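Local structure of penicillin-binding protein PbpB (6KGV) at residues A[493-498]-A[514-519]; A[267-272]-A[473-478]; A[304-309]-A[325-330]. The protein synthesises cross-linked peptidoglycan from lipid intermediates for the mycobacterial cell wall, its penicillin-sensitive transpeptidase domain joining the peptide subunits. All coordinates share one frame; numbering follows the deposited sequence.

Contact 1 of 3, residues A[493-498]-A[514-519]; sequences VYWITF and MLDNPA. With AXL (2-{1-[2-amino-2-(4-hydroxy-phenyl)-acetylamino]-2-oxo-ethyl}-5,5-dimethyl-thiazolidine-4-carboxylic acid), chain F.
Ile496 and Leu515 face each other as an antiparallel hydrogen-bonded pair, and the tightest packing lies here. Ile496 N bonds Leu515 O at 2.8 Å, and Leu515 N returns one to Ile496 O at 2.7 Å. On the same face Ile496 CG1, set beside its own backbone N (chi1 -59°), lies 3.5 Å from Pro518 CD. On the other face Met514, its chain bent at chi2 (-87°) and chi3, lays CG near Thr497 CG2 and brings SD 3.7 Å from Trp495 CD1, an oblique Met-aromatic contact. The two strands, 493-502 and 509-516, form a beta hairpin within the central antiparallel sheet of the transpeptidase domain. Pairing slackens toward Val493, where the residues are partly exposed. There Asn517 has left the strand: its N makes only a weak bond to Tyr494 O, and its side-chain OD1 stands in as acceptor for Tyr494 N at 3.1 Å, with the donor well above the amide carbonyl plane. The Val493 and Asn517 side chains cross at about a right angle, Val493 CG1 3.6 Å from Asn517 CG, while Tyr494 CE1 approaches C14 of the opened amoxicillin at 3.8 Å.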
loop_
_atom_site.group_PDB
_atom_site.type_symbol
_atom_site.label_atom_id
_atom_site.label_comp_id
_atom_site.label_asym_id
_atom_site.label_seq_id
_atom_site.Cartn_x
_atom_site.Cartn_y
_atom_site.Cartn_z
ATOM N N VAL A 493 16.413 -5.932 -12.790
ATOM C CA VAL A 493 15.033 -6.338 -12.518
ATOM C C VAL A 493 14.617 -5.730 -11.185
ATOM O O VAL A 493 15.214 -6.036 -10.144
ATOM C CB VAL A 493 14.877 -7.867 -12.498
ATOM C CG1 VAL A 493 13.399 -8.255 -12.358
ATOM C CG2 VAL A 493 15.491 -8.486 -13.765
ATOM N N TYR A 494 13.582 -4.889 -11.209
ATOM C CA TYR A 494 13.232 -4.091 -10.043
ATOM C C TYR A 494 11.764 -4.223 -9.668
ATOM O O TYR A 494 10.901 -4.444 -10.517
ATOM C CB TYR A 494 13.532 -2.605 -10.272
ATOM C CG TYR A 494 14.920 -2.333 -10.794
ATOM C CD1 TYR A 494 16.037 -2.509 -9.985
ATOM C CD2 TYR A 494 15.114 -1.876 -12.087
ATOM C CE1 TYR A 494 17.316 -2.250 -10.460
ATOM C CE2 TYR A 494 16.384 -1.608 -12.571
ATOM C CZ TYR A 494 17.483 -1.801 -11.753
ATOM O OH TYR A 494 18.754 -1.545 -12.230
ATOM N N TRP A 495 11.496 -4.086 -8.374
ATOM C CA TRP A 495 10.199 -3.627 -7.904
ATOM C C TRP A 495 10.268 -2.112 -7.848
ATOM O O TRP A 495 11.164 -1.562 -7.206
ATOM C CB TRP A 495 9.850 -4.180 -6.524
ATOM C CG TRP A 495 9.559 -5.651 -6.483
ATOM C CD1 TRP A 495 8.469 -6.299 -7.009
ATOM C CD2 TRP A 495 10.349 -6.657 -5.837
ATOM N NE1 TRP A 495 8.544 -7.654 -6.744
ATOM C CE2 TRP A 495 9.684 -7.900 -6.027
ATOM C CE3 TRP A 495 11.555 -6.631 -5.124
ATOM C CZ2 TRP A 495 10.186 -9.098 -5.525
ATOM C CZ3 TRP A 495 12.053 -7.824 -4.625
ATOM C CH2 TRP A 495 11.369 -9.047 -4.829
ATOM N N ILE A 496 9.352 -1.441 -8.541
ATOM C CA ILE A 496 9.224 0.007 -8.477
ATOM C C ILE A 496 8.076 0.317 -7.522
ATOM O O ILE A 496 7.004 -0.301 -7.613
ATOM C CB ILE A 496 8.966 0.607 -9.870
ATOM C CG1 ILE A 496 10.104 0.247 -10.841
ATOM C CG2 ILE A 496 8.745 2.097 -9.772
ATOM C CD1 ILE A 496 11.489 0.504 -10.334
ATOM N N THR A 497 8.306 1.246 -6.591
ATOM C CA THR A 497 7.324 1.604 -5.579
ATOM C C THR A 497 7.179 3.111 -5.494
ATOM O O THR A 497 8.121 3.868 -5.761
ATOM C CB THR A 497 7.707 1.087 -4.181
ATOM O OG1 THR A 497 9.090 1.368 -3.932
ATOM C CG2 THR A 497 7.467 -0.415 -4.065
ATOM N N PHE A 498 5.978 3.536 -5.113
ATOM C CA PHE A 498 5.754 4.897 -4.664
ATOM C C PHE A 498 4.728 4.835 -3.546
ATOM O O PHE A 498 3.806 4.018 -3.587
ATOM C CB PHE A 498 5.278 5.822 -5.803
ATOM C CG PHE A 498 5.390 7.306 -5.473
ATOM C CD1 PHE A 498 4.400 7.946 -4.743
ATOM C CD2 PHE A 498 6.494 8.044 -5.882
ATOM C CE1 PHE A 498 4.497 9.296 -4.430
ATOM C CE2 PHE A 498 6.603 9.402 -5.576
ATOM C CZ PHE A 498 5.601 10.025 -4.843
ATOM N N MET A 514 2.958 -0.433 -6.322
ATOM C CA MET A 514 4.121 -1.203 -6.740
ATOM C C MET A 514 3.978 -1.638 -8.198
ATOM O O MET A 514 2.914 -2.087 -8.625
ATOM C CB MET A 514 4.350 -2.424 -5.815
ATOM C CG MET A 514 5.615 -3.210 -6.152
ATOM S SD MET A 514 5.297 -4.468 -7.430
ATOM C CE MET A 514 4.460 -5.698 -6.416
ATOM N N LEU A 515 5.049 -1.471 -8.969
ATOM C CA LEU A 515 5.134 -1.956 -10.349
ATOM C C LEU A 515 6.191 -3.046 -10.387
ATOM O O LEU A 515 7.338 -2.815 -9.989
ATOM C CB LEU A 515 5.514 -0.847 -11.333
ATOM C CG LEU A 515 4.551 0.242 -11.813
ATOM C CD1 LEU A 515 3.802 0.828 -10.685
ATOM C CD2 LEU A 515 5.331 1.349 -12.515
ATOM N N ASP A 516 5.810 -4.227 -10.843
ATOM C CA ASP A 516 6.740 -5.346 -10.910
ATOM C C ASP A 516 7.498 -5.253 -12.231
ATOM O O ASP A 516 7.010 -5.691 -13.280
ATOM C CB ASP A 516 6.009 -6.675 -10.771
ATOM C CG ASP A 516 6.963 -7.850 -10.799
ATOM O OD1 ASP A 516 8.184 -7.623 -11.002
ATOM O OD2 ASP A 516 6.501 -8.989 -10.621
ATOM N N ASN A 517 8.698 -4.674 -12.165
ATOM C CA ASN A 517 9.695 -4.606 -13.226
ATOM C C ASN A 517 9.147 -3.988 -14.506
ATOM O O ASN A 517 9.091 -4.646 -15.550
ATOM C CB ASN A 517 10.265 -5.996 -13.516
ATOM C CG ASN A 517 11.556 -5.927 -14.331
ATOM O OD1 ASN A 517 12.452 -5.115 -14.045
ATOM N ND2 ASN A 517 11.644 -6.750 -15.362
ATOM N N PRO A 518 8.747 -2.727 -14.477
ATOM C CA PRO A 518 8.293 -2.084 -15.708
ATOM C C PRO A 518 9.460 -1.779 -16.641
ATOM O O PRO A 518 10.598 -1.547 -16.215
ATOM C CB PRO A 518 7.649 -0.791 -15.202
ATOM C CG PRO A 518 8.525 -0.423 -14.019
ATOM C CD PRO A 518 8.800 -1.777 -13.352
ATOM N N ALA A 519 9.152 -1.763 -17.938
ATOM C CA ALA A 519 10.094 -1.279 -18.933
ATOM C C ALA A 519 10.025 0.234 -19.091
ATOM O O ALA A 519 10.998 0.843 -19.549
ATOM C CB ALA A 519 9.822 -1.961 -20.277
HETATM C C1 AXL F . 16.180 2.953 -3.177
HETATM O O1 AXL F . 15.269 2.371 -3.767
HETATM C C2 AXL F . 17.550 3.160 -3.816
HETATM C C3 AXL F . 17.536 4.598 -4.312
HETATM S S4 AXL F . 18.448 4.848 -5.808
HETATM C C5 AXL F . 17.081 5.402 -6.795
HETATM C C51 AXL F . 17.109 6.929 -6.893
HETATM C C52 AXL F . 17.130 4.796 -8.208
HETATM C C6 AXL F . 15.843 4.897 -6.053
HETATM C C61 AXL F . 14.607 5.692 -6.328
HETATM O O62 AXL F . 14.009 5.513 -7.410
HETATM O O63 AXL F . 14.220 6.498 -5.452
HETATM N N7 AXL F . 16.168 4.906 -4.652
HETATM N N8 AXL F . 17.826 2.227 -4.900
HETATM C C9 AXL F . 18.897 1.413 -4.928
HETATM O O91 AXL F . 19.824 1.497 -4.137
HETATM C C10 AXL F . 18.929 0.333 -5.992
HETATM N N11 AXL F . 19.975 -0.640 -5.726
HETATM C C12 AXL F . 19.151 0.899 -7.339
HETATM C C13 AXL F . 18.147 0.778 -8.281
HETATM C C14 AXL F . 18.304 1.291 -9.567
HETATM C C15 AXL F . 19.489 1.930 -9.907
HETATM C C16 AXL F . 20.506 2.058 -8.962
HETATM C C17 AXL F . 20.342 1.536 -7.679
HETATM O O18 AXL F . 19.636 2.427 -11.162
#

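Contact 2 of 3, residues A[267-272]-A[473-478]; sequences PGSVNK and AGKTGT. With AXL (2-{1-[2-amino-2-(4-hydroxy-phenyl)-acetylamino]-2-oxo-ethyl}-5,5-dimethyl-thiazolidine-4-carboxylic acid), chain F.
With OG turned away from its carbonyl carbon (chi1 -71°), Ser269 carries the acyl group of the opened amoxicillin, Ser269 OG covalently bonded to AXL C1 at 1.3 Å. Lys475 leaves its strand with CG anti to the backbone N, then bends at chi2 (71°) and chi4 (78°), which curls its chain past Ser269 O and brings NZ within 3.6 Å of Ser269 CB. NZ is tied back to Thr476 O at 2.9 Å. The acyl oxygen AXL O1 accepts from Ser269 N at 2.7 Å and from Thr478 N at 3.0 Å, the two-amide oxyanion hole of penicillin-binding proteins. Thr476 OG1 and Thr478 OG1 each hold one oxygen of the ligand carboxylate, at 2.7 Å from O63 and 2.9 Å from O62. Ser269 and Lys272 fit the SxxK motif and Lys475 to Gly477 the KTG motif, as expected for the active-site serine, here acylated. Val270 CG1 packs on Lys475 O at 3.4 Å. Lys272 NZ and Lys475 NZ share Ser324 OG as a partner, and Thr476 OG1 also bonds Thr461. Ser269 sits just before helix 272-281, against strand 473-483, which pairs with strand 493-502; Lys475 also touches Tyr397 of helix 390-401.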
loop_
_atom_site.group_PDB
_atom_site.type_symbol
_atom_site.label_atom_id
_atom_site.label_comp_id
_atom_site.label_asym_id
_atom_site.label_seq_id
_atom_site.Cartn_x
_atom_site.Cartn_y
_atom_site.Cartn_z
ATOM N N PRO A 267 11.026 -3.579 -0.329
ATOM C CA PRO A 267 10.518 -2.233 -0.630
ATOM C C PRO A 267 11.542 -1.357 -1.320
ATOM O O PRO A 267 11.168 -0.477 -2.105
ATOM C CB PRO A 267 10.147 -1.690 0.755
ATOM C CG PRO A 267 11.157 -2.376 1.681
ATOM C CD PRO A 267 11.354 -3.757 1.102
ATOM N N GLY A 268 12.826 -1.583 -1.078
ATOM C CA GLY A 268 13.748 -0.597 -1.572
ATOM C C GLY A 268 13.563 0.712 -0.822
ATOM O O GLY A 268 13.140 0.749 0.333
ATOM N N SER A 269 13.843 1.804 -1.519
ATOM C CA SER A 269 13.969 3.115 -0.906
ATOM C C SER A 269 12.687 3.648 -0.287
ATOM O O SER A 269 12.766 4.611 0.483
ATOM C CB SER A 269 14.479 4.108 -1.940
ATOM O OG SER A 269 15.814 3.815 -2.214
ATOM N N VAL A 270 11.513 3.077 -0.578
ATOM C CA VAL A 270 10.342 3.559 0.151
ATOM C C VAL A 270 10.437 3.202 1.620
ATOM O O VAL A 270 9.753 3.808 2.445
ATOM C CB VAL A 270 9.019 3.032 -0.413
ATOM C CG1 VAL A 270 8.753 3.674 -1.753
ATOM C CG2 VAL A 270 9.056 1.509 -0.507
ATOM N N ASN A 271 11.273 2.231 1.973
ATOM C CA ASN A 271 11.519 1.965 3.379
ATOM C C ASN A 271 12.212 3.126 4.085
ATOM O O ASN A 271 12.237 3.154 5.314
ATOM C CB ASN A 271 12.363 0.704 3.512
ATOM C CG ASN A 271 12.124 -0.011 4.810
ATOM O OD1 ASN A 271 10.977 -0.221 5.204
ATOM N ND2 ASN A 271 13.205 -0.389 5.497
ATOM N N LYS A 272 12.786 4.079 3.352
ATOM C CA LYS A 272 13.580 5.103 4.009
ATOM C C LYS A 272 12.750 5.990 4.921
ATOM O O LYS A 272 13.329 6.767 5.683
ATOM C CB LYS A 272 14.324 5.940 2.966
ATOM C CG LYS A 272 15.457 5.175 2.269
ATOM C CD LYS A 272 16.143 6.038 1.199
ATOM C CE LYS A 272 17.351 5.328 0.558
ATOM N NZ LYS A 272 17.854 6.033 -0.670
ATOM N N ALA A 473 3.332 14.803 -0.796
ATOM C CA ALA A 473 4.539 14.294 -0.158
ATOM C C ALA A 473 4.586 12.794 -0.384
ATOM O O ALA A 473 3.561 12.121 -0.285
ATOM C CB ALA A 473 4.564 14.598 1.347
ATOM N N GLY A 474 5.767 12.275 -0.684
ATOM C CA GLY A 474 5.863 10.870 -1.005
ATOM C C GLY A 474 7.303 10.424 -1.060
ATOM O O GLY A 474 8.216 11.168 -0.700
ATOM N N LYS A 475 7.494 9.179 -1.492
ATOM C CA LYS A 475 8.830 8.614 -1.621
ATOM C C LYS A 475 8.794 7.583 -2.743
ATOM O O LYS A 475 7.858 6.775 -2.810
ATOM C CB LYS A 475 9.306 7.977 -0.304
ATOM C CG LYS A 475 10.701 7.362 -0.355
ATOM C CD LYS A 475 11.781 8.473 -0.445
ATOM C CE LYS A 475 13.179 7.912 -0.685
ATOM N NZ LYS A 475 13.372 7.521 -2.120
ATOM N N THR A 476 9.791 7.654 -3.634
ATOM C CA THR A 476 10.016 6.680 -4.696
ATOM C C THR A 476 10.773 5.467 -4.154
ATOM O O THR A 476 11.464 5.542 -3.129
ATOM C CB THR A 476 10.824 7.309 -5.841
ATOM O OG1 THR A 476 11.954 8.007 -5.293
ATOM C CG2 THR A 476 9.967 8.289 -6.685
ATOM N N GLY A 477 10.639 4.339 -4.855
ATOM C CA GLY A 477 11.475 3.182 -4.573
ATOM C C GLY A 477 11.903 2.397 -5.804
ATOM O O GLY A 477 11.128 2.244 -6.754
ATOM N N THR A 478 13.132 1.879 -5.792
ATOM C CA THR A 478 13.625 0.958 -6.830
ATOM C C THR A 478 14.394 -0.150 -6.105
ATOM O O THR A 478 15.558 0.039 -5.734
ATOM C CB THR A 478 14.522 1.647 -7.863
ATOM O OG1 THR A 478 13.865 2.789 -8.427
ATOM C CG2 THR A 478 14.861 0.694 -9.011
HETATM C C1 AXL F . 16.180 2.953 -3.177
HETATM O O1 AXL F . 15.269 2.371 -3.767
HETATM C C2 AXL F . 17.550 3.160 -3.816
HETATM C C3 AXL F . 17.536 4.598 -4.312
HETATM S S4 AXL F . 18.448 4.848 -5.808
HETATM C C5 AXL F . 17.081 5.402 -6.795
HETATM C C51 AXL F . 17.109 6.929 -6.893
HETATM C C52 AXL F . 17.130 4.796 -8.208
HETATM C C6 AXL F . 15.843 4.897 -6.053
HETATM C C61 AXL F . 14.607 5.692 -6.328
HETATM O O62 AXL F . 14.009 5.513 -7.410
HETATM O O63 AXL F . 14.220 6.498 -5.452
HETATM N N7 AXL F . 16.168 4.906 -4.652
HETATM N N8 AXL F . 17.826 2.227 -4.900
HETATM C C9 AXL F . 18.897 1.413 -4.928
HETATM O O91 AXL F . 19.824 1.497 -4.137
HETATM C C10 AXL F . 18.929 0.333 -5.992
HETATM N N11 AXL F . 19.975 -0.640 -5.726
HETATM C C12 AXL F . 19.151 0.899 -7.339
HETATM C C13 AXL F . 18.147 0.778 -8.281
HETATM C C14 AXL F . 18.304 1.291 -9.567
HETATM C C15 AXL F . 19.489 1.930 -9.907
HETATM C C16 AXL F . 20.506 2.058 -8.962
HETATM C C17 AXL F . 20.342 1.536 -7.679
HETATM O O18 AXL F . 19.636 2.427 -11.162
#

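Contact 3 of 3, residues A[304-309]-A[325-330]; sequences VHDAWE and SNVGTL. With CO (cobalt (II) ion), chain D; AXL (2-{1-[2-amino-2-(4-hydroxy-phenyl)-acetylamino]-2-oxo-ethyl}-5,5-dimethyl-thiazolidine-4-carboxylic acid), chain F.
Asp306 grips the start of helix 326-347 with both carboxylate oxygens. Its OD1 accepts from Val327 N at 2.8 Å in a nearly straight bond (173°), and its OD2 accepts from Ser325 OG at 2.7 Å; both donors arrive on the syn side, slightly out of the carboxylate plane. The helix N-terminus would probably steady this charge. Ser325 is the N-cap: its OG, anti to the backbone N (chi1 169°), takes Gly328 N at 2.8 Å while donating to Asp306. Ser325 O accepts from both Thr329 N and Thr329 OG1, from opposite faces of its plane. Further out, His310 NE2 provides OD2 with a second side-chain partner, and one face of the Trp308 ring lies against Asp306 CB. Val304 and Leu330 meet tip to tip, with Val304 CG2 3.6 Å from Leu330 CD1. Next to the cap, Asn326 turns its amide to the active site, where ND2 points at ligand O91, at a distance too short to be taken at face value, and OD1 accepts from Lys272; with Ser324 just before Ser325, this fits the SxN motif. Away from the ligand, His305 NE2, the Glu309 carboxylate and a water are modelled round a cobalt ion, the histidine geometry being doubtful. Strand 302-305 pairs with strand 296-299, whose Ile297 packs on Val327 and Leu330, so this small hairpin lies across the first turns of helix 326-347.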
loop_
_atom_site.group_PDB
_atom_site.type_symbol
_atom_site.label_atom_id
_atom_site.label_comp_id
_atom_site.label_asym_id
_atom_site.label_seq_id
_atom_site.Cartn_x
_atom_site.Cartn_y
_atom_site.Cartn_z
ATOM N N VAL A 304 28.343 0.213 -0.198
ATOM C CA VAL A 304 27.070 0.787 -0.612
ATOM C C VAL A 304 27.348 2.014 -1.461
ATOM O O VAL A 304 28.132 2.887 -1.070
ATOM C CB VAL A 304 26.187 1.144 0.596
ATOM C CG1 VAL A 304 24.815 1.588 0.127
ATOM C CG2 VAL A 304 26.062 -0.054 1.497
ATOM N N HIS A 305 26.680 2.086 -2.604
ATOM C CA HIS A 305 26.865 3.111 -3.612
ATOM C C HIS A 305 25.563 3.891 -3.749
ATOM O O HIS A 305 24.484 3.370 -3.460
ATOM C CB HIS A 305 27.251 2.446 -4.948
ATOM C CG HIS A 305 28.174 3.256 -5.805
ATOM N ND1 HIS A 305 29.527 3.000 -5.883
ATOM C CD2 HIS A 305 27.938 4.285 -6.652
ATOM C CE1 HIS A 305 30.086 3.851 -6.725
ATOM N NE2 HIS A 305 29.144 4.638 -7.211
ATOM N N ASP A 306 25.654 5.148 -4.163
ATOM C CA ASP A 306 24.460 5.865 -4.580
ATOM C C ASP A 306 24.190 5.604 -6.064
ATOM O O ASP A 306 25.090 5.257 -6.830
ATOM C CB ASP A 306 24.604 7.367 -4.317
ATOM C CG ASP A 306 24.314 7.745 -2.849
ATOM O OD1 ASP A 306 23.864 6.875 -2.070
ATOM O OD2 ASP A 306 24.522 8.919 -2.486
ATOM N N ALA A 307 22.928 5.784 -6.470
ATOM C CA ALA A 307 22.518 5.475 -7.841
ATOM C C ALA A 307 23.162 6.381 -8.886
ATOM O O ALA A 307 23.045 6.099 -10.086
ATOM C CB ALA A 307 20.998 5.558 -7.970
ATOM N N TRP A 308 23.821 7.457 -8.472
ATOM C CA TRP A 308 24.559 8.323 -9.374
ATOM C C TRP A 308 25.950 8.519 -8.799
ATOM O O TRP A 308 26.125 8.544 -7.579
ATOM C CB TRP A 308 23.859 9.686 -9.583
ATOM C CG TRP A 308 23.653 10.531 -8.322
ATOM C CD1 TRP A 308 24.284 11.704 -8.012
ATOM C CD2 TRP A 308 22.736 10.273 -7.240
ATOM N NE1 TRP A 308 23.833 12.184 -6.801
ATOM C CE2 TRP A 308 22.882 11.327 -6.308
ATOM C CE3 TRP A 308 21.813 9.254 -6.967
ATOM C CZ2 TRP A 308 22.138 11.387 -5.120
ATOM C CZ3 TRP A 308 21.082 9.310 -5.788
ATOM C CH2 TRP A 308 21.248 10.373 -4.879
ATOM N N GLU A 309 26.945 8.621 -9.675
ATOM C CA GLU A 309 28.297 8.886 -9.203
ATOM C C GLU A 309 28.408 10.337 -8.740
ATOM O O GLU A 309 27.894 11.256 -9.391
ATOM C CB GLU A 309 29.329 8.587 -10.297
ATOM C CG GLU A 309 29.519 7.099 -10.609
ATOM C CD GLU A 309 30.225 6.307 -9.501
ATOM O OE1 GLU A 309 31.031 6.890 -8.746
ATOM O OE2 GLU A 309 29.987 5.082 -9.393
ATOM N N SER A 325 19.592 9.353 -1.498
ATOM C CA SER A 325 20.971 8.929 -1.273
ATOM C C SER A 325 20.981 7.752 -0.299
ATOM O O SER A 325 20.620 7.913 0.875
ATOM C CB SER A 325 21.792 10.096 -0.736
ATOM O OG SER A 325 23.064 9.661 -0.283
ATOM N N ASN A 326 21.348 6.562 -0.800
ATOM C CA ASN A 326 21.556 5.399 0.062
ATOM C C ASN A 326 22.650 5.671 1.088
ATOM O O ASN A 326 22.495 5.373 2.279
ATOM C CB ASN A 326 21.939 4.169 -0.775
ATOM C CG ASN A 326 20.788 3.616 -1.615
ATOM O OD1 ASN A 326 19.625 3.934 -1.402
ATOM N ND2 ASN A 326 21.126 2.760 -2.569
ATOM N N VAL A 327 23.772 6.220 0.630
ATOM C CA VAL A 327 24.877 6.558 1.527
ATOM C C VAL A 327 24.405 7.522 2.608
ATOM O O VAL A 327 24.679 7.332 3.799
ATOM C CB VAL A 327 26.047 7.145 0.718
ATOM C CG1 VAL A 327 27.173 7.625 1.634
ATOM C CG2 VAL A 327 26.552 6.114 -0.314
ATOM N N GLY A 328 23.696 8.577 2.207
ATOM C CA GLY A 328 23.193 9.520 3.184
ATOM C C GLY A 328 22.256 8.863 4.175
ATOM O O GLY A 328 22.299 9.158 5.377
ATOM N N THR A 329 21.416 7.936 3.691
ATOM C CA THR A 329 20.495 7.248 4.587
ATOM C C THR A 329 21.249 6.400 5.599
ATOM O O THR A 329 20.928 6.413 6.791
ATOM C CB THR A 329 19.527 6.395 3.785
ATOM O OG1 THR A 329 18.680 7.242 2.983
ATOM C CG2 THR A 329 18.674 5.537 4.733
ATOM N N LEU A 330 22.279 5.683 5.150
ATOM C CA LEU A 330 23.035 4.838 6.076
ATOM C C LEU A 330 23.823 5.672 7.085
ATOM O O LEU A 330 23.917 5.301 8.258
ATOM C CB LEU A 330 23.958 3.901 5.298
ATOM C CG LEU A 330 23.198 2.778 4.596
ATOM C CD1 LEU A 330 24.155 1.885 3.811
ATOM C CD2 LEU A 330 22.387 1.982 5.625
HETATM CO CO CO D . 31.334 5.050 -7.803
HETATM C C1 AXL F . 16.180 2.953 -3.177
HETATM O O1 AXL F . 15.269 2.371 -3.767
HETATM C C2 AXL F . 17.550 3.160 -3.816
HETATM C C3 AXL F . 17.536 4.598 -4.312
HETATM S S4 AXL F . 18.448 4.848 -5.808
HETATM C C5 AXL F . 17.081 5.402 -6.795
HETATM C C51 AXL F . 17.109 6.929 -6.893
HETATM C C52 AXL F . 17.130 4.796 -8.208
HETATM C C6 AXL F . 15.843 4.897 -6.053
HETATM C C61 AXL F . 14.607 5.692 -6.328
HETATM O O62 AXL F . 14.009 5.513 -7.410
HETATM O O63 AXL F . 14.220 6.498 -5.452
HETATM N N7 AXL F . 16.168 4.906 -4.652
HETATM N N8 AXL F . 17.826 2.227 -4.900
HETATM C C9 AXL F . 18.897 1.413 -4.928
HETATM O O91 AXL F . 19.824 1.497 -4.137
HETATM C C10 AXL F . 18.929 0.333 -5.992
HETATM N N11 AXL F . 19.975 -0.640 -5.726
HETATM C C12 AXL F . 19.151 0.899 -7.339
HETATM C C13 AXL F . 18.147 0.778 -8.281
HETATM C C14 AXL F . 18.304 1.291 -9.567
HETATM C C15 AXL F . 19.489 1.930 -9.907
HETATM C C16 AXL F . 20.506 2.058 -8.962
HETATM C C17 AXL F . 20.342 1.536 -7.679
HETATM O O18 AXL F . 19.636 2.427 -11.162
HETATM O O HOH W 1 21.106 6.333 -4.209
HETATM O O HOH W 2 32.255 6.001 -5.790
#

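In the fold
Contact 2 is buried at the catalytic centre, and contacts 1 and 3 stand on different elements around it. Contact 1 shares its sheet: strands 493-502 and 473-483 are neighbours, and Thr497 O probably bonds Gly477 N. Contact 3, nested in the chain loop that contact 2 closes, reaches it from the helical part, where Lys272 packs on Thr329. Contacts 1 and 3 do not touch, about 9 Å apart at their nearest atoms, yet all three meet the same ligand. Their chemistry differs: paired backbone amides and apolar side chains in partly buried contact 1, no direct hydrogen bonds between the segments in contact 2, and carboxylate-to-helix bonds in buried contact 3.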